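PDB 3EAF: ABC transporter, substrate binding protein from Aeropyrum pernix, which probably captures a solute outside the cell and delivers it to the membrane-embedded components of an ABC transporter. Local coordinates for residues A161-A165 against R379-E383; A192-L196 against A218-L224; Y52-D56 against E70-Y75. All coordinates share one frame. Residues are numbered along the deposited sequence.

Interaction 1. Residues A161-A165 against R379-E383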
ATOM      1  N   ALA A 161      14.058  -5.263  -8.533  1.00  9.51           N
ATOM      2  CA  ALA A 161      14.503  -3.870  -8.543  1.00  9.35           C
ATOM      3  C   ALA A 161      15.461  -3.567  -7.391  1.00  9.70           C
ATOM      4  O   ALA A 161      16.407  -2.792  -7.555  1.00  9.61           O
ATOM      5  CB  ALA A 161      13.304  -2.911  -8.518  1.00  9.48           C
ATOM      6  N   ILE A 162      15.212  -4.177  -6.232  1.00 10.05           N
ATOM      7  CA  ILE A 162      16.130  -4.075  -5.102  1.00 10.56           C
ATOM      8  C   ILE A 162      17.516  -4.620  -5.467  1.00 11.08           C
ATOM      9  O   ILE A 162      18.525  -3.969  -5.192  1.00 11.34           O
ATOM     10  CB  ILE A 162      15.600  -4.792  -3.841  1.00 10.45           C
ATOM     11  CG1 ILE A 162      14.415  -4.026  -3.235  1.00  9.93           C
ATOM     12  CG2 ILE A 162      16.707  -4.919  -2.792  1.00 10.41           C
ATOM     13  CD1 ILE A 162      13.639  -4.836  -2.203  1.00  8.71           C
ATOM     14  N   LYS A 163      17.560  -5.801  -6.084  1.00 11.65           N
ATOM     15  CA  LYS A 163      18.834  -6.414  -6.493  1.00 12.32           C
ATOM     16  C   LYS A 163      19.591  -5.565  -7.517  1.00 12.81           C
ATOM     17  O   LYS A 163      20.816  -5.437  -7.439  1.00 13.01           O
ATOM     18  CB  LYS A 163      18.625  -7.841  -7.016  1.00 12.01           C
ATOM     19  CG  LYS A 163      18.288  -8.862  -5.929  1.00 11.75           C
ATOM     20  CD  LYS A 163      17.878 -10.200  -6.529  1.00 12.82           C
ATOM     21  CE  LYS A 163      17.397 -11.150  -5.456  1.00 12.65           C
ATOM     22  NZ  LYS A 163      17.294 -12.561  -5.923  1.00 13.25           N
ATOM     23  N   LYS A 164      18.862  -4.973  -8.459  1.00 13.35           N
ATOM     24  CA  LYS A 164      19.477  -4.142  -9.496  1.00 14.37           C
ATOM     25  C   LYS A 164      20.003  -2.822  -8.931  1.00 14.31           C
ATOM     26  O   LYS A 164      21.113  -2.401  -9.268  1.00 14.47           O
ATOM     27  CB  LYS A 164      18.499  -3.897 -10.655  1.00 14.28           C
ATOM     28  CG  LYS A 164      19.108  -3.187 -11.870  1.00 15.76           C
ATOM     29  CD  LYS A 164      18.208  -3.335 -13.096  1.00 16.32           C
ATOM     30  CE  LYS A 164      18.723  -2.521 -14.288  1.00 18.87           C
ATOM     31  NZ  LYS A 164      20.138  -2.830 -14.612  1.00 21.26           N
ATOM     32  N   ALA A 165      19.213  -2.190  -8.065  1.00 14.16           N
ATOM     33  CA  ALA A 165      19.559  -0.893  -7.476  1.00 14.14           C
ATOM     34  C   ALA A 165      20.589  -0.994  -6.355  1.00 14.27           C
ATOM     35  O   ALA A 165      21.320  -0.035  -6.100  1.00 14.03           O
ATOM     36  CB  ALA A 165      18.306  -0.200  -6.959  1.00 14.10           C
ATOM     37  N   ARG A 379      10.760   1.182 -13.523  1.00 15.16           N
ATOM     38  CA  ARG A 379      10.996   0.548 -14.814  1.00 15.81           C
ATOM     39  C   ARG A 379      11.812  -0.746 -14.727  1.00 15.73           C
ATOM     40  O   ARG A 379      11.637  -1.628 -15.563  1.00 15.87           O
ATOM     41  CB  ARG A 379      11.573   1.539 -15.825  1.00 16.10           C
ATOM     42  CG  ARG A 379      10.526   2.557 -16.271  1.00 17.53           C
ATOM     43  CD  ARG A 379      10.988   3.406 -17.446  1.00 20.28           C
ATOM     44  NE  ARG A 379      10.004   4.436 -17.776  1.00 20.73           N
ATOM     45  CZ  ARG A 379       9.894   5.601 -17.145  1.00 21.52           C
ATOM     46  NH1 ARG A 379      10.706   5.904 -16.140  1.00 22.60           N
ATOM     47  NH2 ARG A 379       8.959   6.464 -17.521  1.00 22.22           N
ATOM     48  N   TYR A 380      12.654  -0.874 -13.698  1.00 15.86           N
ATOM     49  CA  TYR A 380      13.377  -2.131 -13.449  1.00 16.33           C
ATOM     50  C   TYR A 380      12.387  -3.277 -13.305  1.00 16.65           C
ATOM     51  O   TYR A 380      12.566  -4.342 -13.897  1.00 16.40           O
ATOM     52  CB  TYR A 380      14.240  -2.062 -12.182  1.00 16.39           C
ATOM     53  CG  TYR A 380      15.385  -1.062 -12.199  1.00 16.13           C
ATOM     54  CD1 TYR A 380      15.834  -0.481 -13.388  1.00 16.09           C
ATOM     55  CD2 TYR A 380      16.041  -0.725 -11.017  1.00 15.65           C
ATOM     56  CE1 TYR A 380      16.891   0.440 -13.391  1.00 15.65           C
ATOM     57  CE2 TYR A 380      17.094   0.177 -11.013  1.00 16.46           C
ATOM     58  CZ  TYR A 380      17.515   0.754 -12.203  1.00 16.67           C
ATOM     59  OH  TYR A 380      18.567   1.649 -12.188  1.00 18.00           O
ATOM     60  N   THR A 381      11.336  -3.044 -12.521  1.00 16.80           N
ATOM     61  CA  THR A 381      10.328  -4.059 -12.254  1.00 17.24           C
ATOM     62  C   THR A 381       9.448  -4.308 -13.484  1.00 18.11           C
ATOM     63  O   THR A 381       9.131  -5.456 -13.798  1.00 17.83           O
ATOM     64  CB  THR A 381       9.474  -3.687 -11.021  1.00 17.01           C
ATOM     65  OG1 THR A 381      10.337  -3.485  -9.897  1.00 15.71           O
ATOM     66  CG2 THR A 381       8.472  -4.795 -10.688  1.00 16.27           C
ATOM     67  N   ILE A 382       9.073  -3.231 -14.176  1.00 19.30           N
ATOM     68  CA  ILE A 382       8.238  -3.318 -15.381  1.00 20.63           C
ATOM     69  C   ILE A 382       8.922  -4.161 -16.466  1.00 21.88           C
ATOM     70  O   ILE A 382       8.279  -5.003 -17.105  1.00 22.08           O
ATOM     71  CB  ILE A 382       7.869  -1.912 -15.923  1.00 20.47           C
ATOM     72  CG1 ILE A 382       6.971  -1.174 -14.917  1.00 19.70           C
ATOM     73  CG2 ILE A 382       7.177  -2.016 -17.276  1.00 20.57           C
ATOM     74  CD1 ILE A 382       7.036   0.340 -15.007  1.00 19.17           C
ATOM     75  N   GLU A 383      10.226  -3.947 -16.640  1.00 23.20           N
ATOM     76  CA  GLU A 383      11.014  -4.654 -17.651  1.00 24.81           C
ATOM     77  C   GLU A 383      11.348  -6.118 -17.295  1.00 25.14           C
ATOM     78  O   GLU A 383      11.879  -6.854 -18.134  1.00 25.19           O
ATOM     79  CB  GLU A 383      12.278  -3.848 -18.000  1.00 24.81           C
ATOM     80  CG  GLU A 383      11.977  -2.565 -18.800  1.00 25.90           C
ATOM     81  CD  GLU A 383      13.119  -1.548 -18.813  1.00 26.53           C
ATOM     82  OE1 GLU A 383      14.254  -1.882 -18.388  1.00 28.41           O
ATOM     83  OE2 GLU A 383      12.874  -0.398 -19.257  1.00 29.00           O
TER
HETATM   84  O   HOH W   1      11.258  -5.927  -8.912  1.00 12.50           O
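The two segments are short helical pieces whose backbones come closest where A161 and Y380 face each other, with the CA atom of A161 5.3 Å from the CA atom of Y380. So close an approach depends on a small residue at the contact point, and alanine supplies it. In the type I periplasmic-binding-protein fold, helix 159-165 belongs to the β-α-β connection from strand 142-148 to strand 171-178, and helix 377-382 near the C-terminus packs against it. CB of A161 lies 3.9 Å from CB of Y380 and 3.3 Å from OG1 of T381. Y380 is the largest single contributor, with 94 of the 233 Å² buried. K164 lies across one face of its ring, with CD 3.7 Å from the ring centroid and 13° off the normal, a CH-pi contact. NZ of K164 is 5.2 Å from that centroid, so any cation-pi attraction is weak. At the ring edge, CB of A165 sits 4.2 Å from CE2 of Y380. T381 also hydrogen-bonds S125 of helix 124-139, which links the C-terminal helix to a second helix. One water bridges the segments: it accepts from N of A161 at 2.9 Å and lies 2.8 Å from OG1 of T381.

Interaction 2. Residues A192-L196 against A218-L224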
ATOM      1  N   ALA A 192      15.640 -16.591  10.489  1.00 12.24           N
ATOM      2  CA  ALA A 192      16.556 -15.751  11.261  1.00 12.54           C
ATOM      3  C   ALA A 192      17.906 -16.449  11.466  1.00 12.78           C
ATOM      4  O   ALA A 192      18.959 -15.821  11.344  1.00 12.30           O
ATOM      5  CB  ALA A 192      15.944 -15.359  12.592  1.00 12.02           C
ATOM      6  N   ARG A 193      17.859 -17.745  11.773  1.00 13.38           N
ATOM      7  CA  ARG A 193      19.072 -18.556  11.956  1.00 14.41           C
ATOM      8  C   ARG A 193      19.853 -18.769  10.653  1.00 14.56           C
ATOM      9  O   ARG A 193      21.082 -18.776  10.663  1.00 14.32           O
ATOM     10  CB  ARG A 193      18.741 -19.895  12.638  1.00 14.24           C
ATOM     11  CG  ARG A 193      18.551 -19.758  14.144  1.00 14.36           C
ATOM     12  CD  ARG A 193      18.388 -21.089  14.855  1.00 15.71           C
ATOM     13  NE  ARG A 193      18.347 -20.915  16.310  1.00 19.37           N
ATOM     14  CZ  ARG A 193      17.239 -20.902  17.050  1.00 20.92           C
ATOM     15  NH1 ARG A 193      17.329 -20.733  18.365  1.00 21.58           N
ATOM     16  NH2 ARG A 193      16.040 -21.060  16.490  1.00 22.18           N
ATOM     17  N   GLU A 194      19.137 -18.924   9.537  1.00 15.10           N
ATOM     18  CA  GLU A 194      19.768 -18.974   8.211  1.00 16.05           C
ATOM     19  C   GLU A 194      20.505 -17.673   7.891  1.00 16.22           C
ATOM     20  O   GLU A 194      21.640 -17.699   7.423  1.00 16.10           O
ATOM     21  CB  GLU A 194      18.732 -19.233   7.117  1.00 15.94           C
ATOM     22  CG  GLU A 194      18.295 -20.666   6.973  1.00 16.53           C
ATOM     23  CD  GLU A 194      17.178 -20.831   5.958  1.00 17.33           C
ATOM     24  OE1 GLU A 194      16.917 -19.886   5.179  1.00 19.05           O
ATOM     25  OE2 GLU A 194      16.553 -21.914   5.941  1.00 19.68           O
HETATM   26  N   MSE A 195      19.852 -16.542   8.143  1.00 16.62           N
HETATM   27  CA  MSE A 195      20.452 -15.226   7.894  1.00 17.66           C
HETATM   28  C   MSE A 195      21.623 -14.933   8.822  1.00 16.88           C
HETATM   29  O   MSE A 195      22.606 -14.316   8.414  1.00 16.85           O
HETATM   30  CB  MSE A 195      19.407 -14.117   8.000  1.00 17.08           C
HETATM   31  CG  MSE A 195      18.334 -14.200   6.934  1.00 17.97           C
HETATM   32 SE   MSE A 195      17.136 -12.675   6.936  1.00 21.96          SE
HETATM   33  CE  MSE A 195      16.656 -12.681   8.833  1.00 18.20           C
ATOM     34  N   LEU A 196      21.514 -15.393  10.064  1.00 16.80           N
ATOM     35  CA  LEU A 196      22.570 -15.232  11.058  1.00 17.01           C
ATOM     36  C   LEU A 196      23.930 -15.732  10.552  1.00 17.07           C
ATOM     37  O   LEU A 196      24.954 -15.102  10.801  1.00 17.06           O
ATOM     38  CB  LEU A 196      22.172 -15.926  12.368  1.00 16.90           C
ATOM     39  CG  LEU A 196      23.065 -15.837  13.608  1.00 17.14           C
ATOM     40  CD1 LEU A 196      23.300 -14.396  14.047  1.00 17.46           C
ATOM     41  CD2 LEU A 196      22.462 -16.652  14.736  1.00 17.04           C
ATOM     42  N   ALA A 218      12.094 -12.943  16.214  1.00 14.59           N
ATOM     43  CA  ALA A 218      13.030 -14.071  16.094  1.00 15.15           C
ATOM     44  C   ALA A 218      14.489 -13.625  15.960  1.00 15.58           C
ATOM     45  O   ALA A 218      15.380 -14.187  16.602  1.00 15.70           O
ATOM     46  CB  ALA A 218      12.642 -14.954  14.932  1.00 15.16           C
HETATM   47  N   MSE A 219      14.726 -12.614  15.129  1.00 15.99           N
HETATM   48  CA  MSE A 219      16.071 -12.094  14.926  1.00 17.37           C
HETATM   49  C   MSE A 219      16.702 -11.744  16.270  1.00 17.00           C
HETATM   50  O   MSE A 219      17.833 -12.140  16.554  1.00 17.07           O
HETATM   51  CB  MSE A 219      16.049 -10.879  13.988  1.00 17.22           C
HETATM   52  CG  MSE A 219      15.865 -11.235  12.514  1.00 17.56           C
HETATM   53 SE   MSE A 219      15.396  -9.689  11.417  1.00 20.82          SE
HETATM   54  CE  MSE A 219      16.921  -8.528  11.853  1.00 16.45           C
ATOM     55  N   ALA A 220      15.945 -11.041  17.110  1.00 16.86           N
ATOM     56  CA  ALA A 220      16.424 -10.643  18.430  1.00 17.09           C
ATOM     57  C   ALA A 220      16.629 -11.850  19.348  1.00 17.30           C
ATOM     58  O   ALA A 220      17.590 -11.895  20.110  1.00 17.45           O
ATOM     59  CB  ALA A 220      15.468  -9.641  19.061  1.00 16.87           C
ATOM     60  N   LYS A 221      15.724 -12.824  19.261  1.00 17.33           N
ATOM     61  CA  LYS A 221      15.791 -14.024  20.084  1.00 17.55           C
ATOM     62  C   LYS A 221      17.034 -14.883  19.782  1.00 17.52           C
ATOM     63  O   LYS A 221      17.646 -15.435  20.706  1.00 17.54           O
ATOM     64  CB  LYS A 221      14.516 -14.855  19.914  1.00 17.65           C
ATOM     65  CG  LYS A 221      14.414 -16.071  20.834  1.00 18.56           C
ATOM     66  CD  LYS A 221      13.299 -16.989  20.372  1.00 20.37           C
ATOM     67  CE  LYS A 221      13.253 -18.289  21.165  1.00 22.73           C
ATOM     68  NZ  LYS A 221      14.294 -19.249  20.708  1.00 24.50           N
ATOM     69  N   VAL A 222      17.399 -14.984  18.502  1.00 17.15           N
ATOM     70  CA  VAL A 222      18.513 -15.846  18.074  1.00 17.15           C
ATOM     71  C   VAL A 222      19.853 -15.106  18.035  1.00 17.34           C
ATOM     72  O   VAL A 222      20.907 -15.722  17.839  1.00 17.39           O
ATOM     73  CB  VAL A 222      18.239 -16.555  16.706  1.00 17.07           C
ATOM     74  CG1 VAL A 222      16.878 -17.243  16.714  1.00 17.53           C
ATOM     75  CG2 VAL A 222      18.354 -15.577  15.531  1.00 16.62           C
ATOM     76  N   GLY A 223      19.811 -13.788  18.210  1.00 17.15           N
ATOM     77  CA  GLY A 223      21.029 -12.998  18.290  1.00 17.29           C
ATOM     78  C   GLY A 223      21.518 -12.395  16.989  1.00 17.27           C
ATOM     79  O   GLY A 223      22.682 -12.014  16.892  1.00 17.20           O
ATOM     80  N   LEU A 224      20.644 -12.303  15.988  1.00 17.54           N
ATOM     81  CA  LEU A 224      20.965 -11.546  14.774  1.00 18.00           C
ATOM     82  C   LEU A 224      20.668 -10.068  15.004  1.00 18.45           C
ATOM     83  O   LEU A 224      19.510  -9.631  14.942  1.00 18.78           O
ATOM     84  CB  LEU A 224      20.213 -12.078  13.548  1.00 17.80           C
ATOM     85  CG  LEU A 224      20.366 -11.307  12.224  1.00 17.55           C
ATOM     86  CD1 LEU A 224      21.825 -11.162  11.804  1.00 16.92           C
ATOM     87  CD2 LEU A 224      19.566 -11.985  11.137  1.00 17.71           C
TER
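This is helix-helix packing within one helical layer of an α/β domain, beside the parallel part of its mixed sheet. Helix 185-196 leads into strand 202-205 and helix 209-222 follows it, and M195 and M219 both touch V203 of that strand, so the two helices cover the same face of the sheet. The axes of the short helical pieces approach to 9.5 Å and cross at -59°. The small A192 permits the closest CA approach, 5.2 Å from its CA to the CA of M219. CB of A192 meets CB of A218 at 4.1 Å, CG of M219 at 4.1 Å and CG2 of V222 at 3.8 Å. On the sheet side, CE of selenomethionine M195 lies 4.0 Å from CG of selenomethionine M219 and 3.8 Å from CD2 of L224. Helix 209-222 ends in a Schellman motif: N of L224 bonds O of M219 at 2.9 Å, and G223 has the positive phi (93°) suited to glycine. The turn brings L224 back to L196, CD1 of L196 to CB of L224 being 3.9 Å. Farther out, the R193 guanidinium covers V222, CZ to CG1 3.7 Å. NH1 of R193 and NZ of K221, 4.1 Å apart, are like charges, and each has a long, weak ion pair with E189. Cohesion here therefore comes from apolar packing, not charge pairing across the segments.

Interaction 3. Residues Y52-D56 against E70-Y75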
ATOM      1  N   TYR A  52     -21.696   1.263  -3.089  1.00 10.76           N
ATOM      2  CA  TYR A  52     -20.535   0.374  -3.089  1.00 11.00           C
ATOM      3  C   TYR A  52     -20.923  -1.042  -2.692  1.00 11.24           C
ATOM      4  O   TYR A  52     -21.797  -1.242  -1.841  1.00 11.41           O
ATOM      5  CB  TYR A  52     -19.398   0.913  -2.216  1.00 10.99           C
ATOM      6  CG  TYR A  52     -19.607   0.812  -0.717  1.00 11.18           C
ATOM      7  CD1 TYR A  52     -19.140  -0.292  -0.001  1.00 10.42           C
ATOM      8  CD2 TYR A  52     -20.243   1.832  -0.012  1.00 11.14           C
ATOM      9  CE1 TYR A  52     -19.321  -0.387   1.386  1.00 11.41           C
ATOM     10  CE2 TYR A  52     -20.432   1.750   1.370  1.00 11.59           C
ATOM     11  CZ  TYR A  52     -19.964   0.640   2.063  1.00 12.09           C
ATOM     12  OH  TYR A  52     -20.134   0.561   3.432  1.00 12.24           O
ATOM     13  N   ILE A  53     -20.269  -2.012  -3.323  1.00 11.32           N
ATOM     14  CA  ILE A  53     -20.569  -3.420  -3.107  1.00 11.40           C
ATOM     15  C   ILE A  53     -19.323  -4.102  -2.522  1.00 11.55           C
ATOM     16  O   ILE A  53     -18.335  -4.334  -3.224  1.00 10.55           O
ATOM     17  CB  ILE A  53     -21.049  -4.110  -4.430  1.00 11.48           C
ATOM     18  CG1 ILE A  53     -22.301  -3.426  -5.004  1.00 12.12           C
ATOM     19  CG2 ILE A  53     -21.339  -5.588  -4.212  1.00 11.79           C
ATOM     20  CD1 ILE A  53     -22.015  -2.436  -6.128  1.00 13.07           C
ATOM     21  N   LYS A  54     -19.371  -4.405  -1.228  1.00 11.86           N
ATOM     22  CA  LYS A  54     -18.219  -4.978  -0.541  1.00 12.38           C
ATOM     23  C   LYS A  54     -18.185  -6.494  -0.666  1.00 12.47           C
ATOM     24  O   LYS A  54     -19.189  -7.171  -0.429  1.00 12.92           O
ATOM     25  CB  LYS A  54     -18.194  -4.577   0.933  1.00 12.24           C
ATOM     26  CG  LYS A  54     -16.899  -4.965   1.636  1.00 13.23           C
ATOM     27  CD  LYS A  54     -16.845  -4.466   3.073  1.00 13.03           C
ATOM     28  CE  LYS A  54     -17.439  -5.481   4.027  1.00 12.98           C
ATOM     29  NZ  LYS A  54     -17.178  -5.097   5.439  1.00 13.23           N
ATOM     30  N   ARG A  55     -17.020  -7.016  -1.036  1.00 12.51           N
ATOM     31  CA  ARG A  55     -16.809  -8.458  -1.154  1.00 12.36           C
ATOM     32  C   ARG A  55     -15.491  -8.865  -0.500  1.00 12.19           C
ATOM     33  O   ARG A  55     -14.426  -8.401  -0.908  1.00 12.42           O
ATOM     34  CB  ARG A  55     -16.816  -8.874  -2.629  1.00 12.20           C
ATOM     35  CG  ARG A  55     -18.162  -8.716  -3.337  1.00 12.79           C
ATOM     36  CD  ARG A  55     -19.167  -9.740  -2.834  1.00 12.60           C
ATOM     37  NE  ARG A  55     -20.445  -9.636  -3.525  1.00 13.42           N
ATOM     38  CZ  ARG A  55     -21.499  -8.976  -3.055  1.00 14.24           C
ATOM     39  NH1 ARG A  55     -21.433  -8.355  -1.883  1.00 12.70           N
ATOM     40  NH2 ARG A  55     -22.627  -8.948  -3.758  1.00 13.92           N
ATOM     41  N   ASP A  56     -15.567  -9.713   0.523  1.00 12.21           N
ATOM     42  CA  ASP A  56     -14.370 -10.290   1.146  1.00 11.85           C
ATOM     43  C   ASP A  56     -13.933 -11.519   0.357  1.00 11.87           C
ATOM     44  O   ASP A  56     -14.581 -12.570   0.404  1.00 11.97           O
ATOM     45  CB  ASP A  56     -14.630 -10.634   2.619  1.00 11.86           C
ATOM     46  CG  ASP A  56     -13.515 -11.467   3.252  1.00 11.97           C
ATOM     47  OD1 ASP A  56     -12.333 -11.357   2.850  1.00 12.41           O
ATOM     48  OD2 ASP A  56     -13.826 -12.235   4.183  1.00 11.50           O
ATOM     49  N   GLU A  70     -18.875 -10.526 -11.210  1.00 15.00           N
ATOM     50  CA  GLU A  70     -20.076 -10.044 -10.521  1.00 15.73           C
ATOM     51  C   GLU A  70     -20.173  -8.512 -10.517  1.00 15.34           C
ATOM     52  O   GLU A  70     -21.219  -7.955 -10.856  1.00 15.71           O
ATOM     53  CB  GLU A  70     -20.147 -10.577  -9.082  1.00 15.55           C
ATOM     54  CG  GLU A  70     -21.384 -10.091  -8.312  1.00 16.72           C
ATOM     55  CD  GLU A  70     -21.506 -10.661  -6.901  1.00 17.35           C
ATOM     56  OE1 GLU A  70     -20.476 -10.890  -6.233  1.00 19.43           O
ATOM     57  OE2 GLU A  70     -22.653 -10.858  -6.444  1.00 20.34           O
ATOM     58  N   PHE A  71     -19.093  -7.839 -10.119  1.00 15.08           N
ATOM     59  CA  PHE A  71     -19.044  -6.372 -10.150  1.00 14.66           C
ATOM     60  C   PHE A  71     -19.417  -5.842 -11.538  1.00 14.65           C
ATOM     61  O   PHE A  71     -20.252  -4.946 -11.658  1.00 14.69           O
ATOM     62  CB  PHE A  71     -17.649  -5.842  -9.769  1.00 14.18           C
ATOM     63  CG  PHE A  71     -17.303  -5.964  -8.304  1.00 13.70           C
ATOM     64  CD1 PHE A  71     -18.288  -6.011  -7.324  1.00 13.45           C
ATOM     65  CD2 PHE A  71     -15.965  -5.984  -7.906  1.00 12.96           C
ATOM     66  CE1 PHE A  71     -17.943  -6.106  -5.971  1.00 13.62           C
ATOM     67  CE2 PHE A  71     -15.611  -6.082  -6.563  1.00 12.37           C
ATOM     68  CZ  PHE A  71     -16.601  -6.143  -5.591  1.00 12.83           C
ATOM     69  N   ARG A  72     -18.793  -6.397 -12.578  1.00 14.67           N
ATOM     70  CA  ARG A  72     -18.991  -5.927 -13.953  1.00 15.11           C
ATOM     71  C   ARG A  72     -20.361  -6.310 -14.525  1.00 15.48           C
ATOM     72  O   ARG A  72     -21.079  -5.459 -15.057  1.00 15.33           O
ATOM     73  CB  ARG A  72     -17.889  -6.464 -14.876  1.00 14.88           C
ATOM     74  CG  ARG A  72     -18.021  -6.017 -16.335  1.00 15.07           C
ATOM     75  CD  ARG A  72     -17.102  -6.808 -17.254  1.00 15.25           C
ATOM     76  NE  ARG A  72     -17.476  -8.217 -17.327  1.00 15.51           N
ATOM     77  CZ  ARG A  72     -16.645  -9.214 -17.624  1.00 15.50           C
ATOM     78  NH1 ARG A  72     -15.362  -8.984 -17.882  1.00 15.40           N
ATOM     79  NH2 ARG A  72     -17.103 -10.453 -17.654  1.00 15.62           N
ATOM     80  N   ASP A  73     -20.704  -7.594 -14.420  1.00 15.94           N
ATOM     81  CA  ASP A  73     -21.858  -8.142 -15.137  1.00 16.15           C
ATOM     82  C   ASP A  73     -23.176  -7.925 -14.410  1.00 16.11           C
ATOM     83  O   ASP A  73     -24.180  -7.584 -15.037  1.00 16.37           O
ATOM     84  CB  ASP A  73     -21.649  -9.627 -15.462  1.00 16.45           C
ATOM     85  CG  ASP A  73     -20.565  -9.852 -16.505  1.00 16.81           C
ATOM     86  OD1 ASP A  73     -20.334  -8.958 -17.349  1.00 18.02           O
ATOM     87  OD2 ASP A  73     -19.945 -10.933 -16.488  1.00 17.70           O
ATOM     88  N   ARG A  74     -23.164  -8.115 -13.092  1.00 15.70           N
ATOM     89  CA  ARG A  74     -24.342  -7.875 -12.272  1.00 15.37           C
ATOM     90  C   ARG A  74     -24.531  -6.386 -11.957  1.00 15.26           C
ATOM     91  O   ARG A  74     -25.619  -5.850 -12.143  1.00 15.44           O
ATOM     92  CB  ARG A  74     -24.289  -8.706 -10.983  1.00 15.41           C
ATOM     93  CG  ARG A  74     -25.453  -8.468 -10.056  1.00 15.50           C
ATOM     94  CD  ARG A  74     -25.425  -9.391  -8.863  1.00 16.09           C
ATOM     95  NE  ARG A  74     -26.447  -9.021  -7.883  1.00 16.75           N
ATOM     96  CZ  ARG A  74     -26.614  -9.625  -6.709  1.00 16.12           C
ATOM     97  NH1 ARG A  74     -25.825 -10.630  -6.357  1.00 16.78           N
ATOM     98  NH2 ARG A  74     -27.567  -9.223  -5.885  1.00 15.19           N
ATOM     99  N   TYR A  75     -23.479  -5.716 -11.490  1.00 14.79           N
ATOM    100  CA  TYR A  75     -23.629  -4.332 -11.009  1.00 14.24           C
ATOM    101  C   TYR A  75     -23.222  -3.259 -12.008  1.00 13.65           C
ATOM    102  O   TYR A  75     -23.522  -2.084 -11.802  1.00 13.76           O
ATOM    103  CB  TYR A  75     -22.887  -4.124  -9.688  1.00 14.14           C
ATOM    104  CG  TYR A  75     -23.465  -4.912  -8.539  1.00 14.78           C
ATOM    105  CD1 TYR A  75     -24.645  -4.503  -7.907  1.00 14.43           C
ATOM    106  CD2 TYR A  75     -22.837  -6.068  -8.082  1.00 13.67           C
ATOM    107  CE1 TYR A  75     -25.179  -5.228  -6.853  1.00 15.13           C
ATOM    108  CE2 TYR A  75     -23.367  -6.804  -7.026  1.00 14.75           C
ATOM    109  CZ  TYR A  75     -24.536  -6.379  -6.418  1.00 14.92           C
ATOM    110  OH  TYR A  75     -25.058  -7.101  -5.374  1.00 15.37           O
TER
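The contact lies within a β-α-β unit of the lobe containing the N-terminus, where strand 47-56 leads into helix 61-74 and that helix packs back on the sheet. The short axes pass 10.9 Å apart at 141° between their N-to-C directions, so the helix runs obliquely antiparallel to the strand. Strand alternation turns I53 and R55 toward the helix, while K54 points away. Meanwhile I53 and R55 hold strand 3-11 by backbone hydrogen bonds. I53 sits between two aromatic side chains: its CG2 is 3.9 Å from CE1 of F71 and 3.7 Å from CE2 of Y75. Its CG1 stands 3.7 Å from the Y75 ring centroid, 5° off the normal, a CH-pi contact over the ring face. R55 adds a polar layer beside this apolar one. NE of R55 donates to OE1 of E70 (3.0 Å, 172°) and NH2 of R55 to OE2 of E70 (3.3 Å, 169°), a bidentate salt bridge. NH1 of R55 turns back to its own strand and bonds O of K54 at 2.9 Å. NH1 of R74 joins OE2 of E70 through a weak 3.2 Å bond, completing a network in which one carboxylate serves two arginines. The aliphatic part of R55 also packs on F71, CG to CE1 3.7 Å. A wider pi-type turn runs through 70-74, and Y75 lies against I53. Strand 79-82 follows, parallel to strand 47-56 with strand 3-11 between them, the crossover topology of Rossmann-like lobes in type I periplasmic binding proteins.

Overall arrangement
Interaction 3 comes first along the chain and belongs to the sheet of strands 3-11, 47-56 and 79-82. Interactions 1 and 2 belong to the other lobe, whose sheet includes strands 142-148, 171-178 and 202-205. Interaction 2 falls within the chain span that interaction 1 bridges, from 161-165 to the C-terminal helix 377-382. The centres of interactions 1 and 2 lie 28 Å apart, those of 1 and 3 34 Å, and those of 2 and 3 45 Å, the last pair on opposite sides of the chain's centre. None touches another. Interaction 2 packs helix on helix in one lobe and interaction 3 a helix on a strand in the other, while interaction 1 fastens the chain's end to the second lobe, in keeping with a bilobal binding protein.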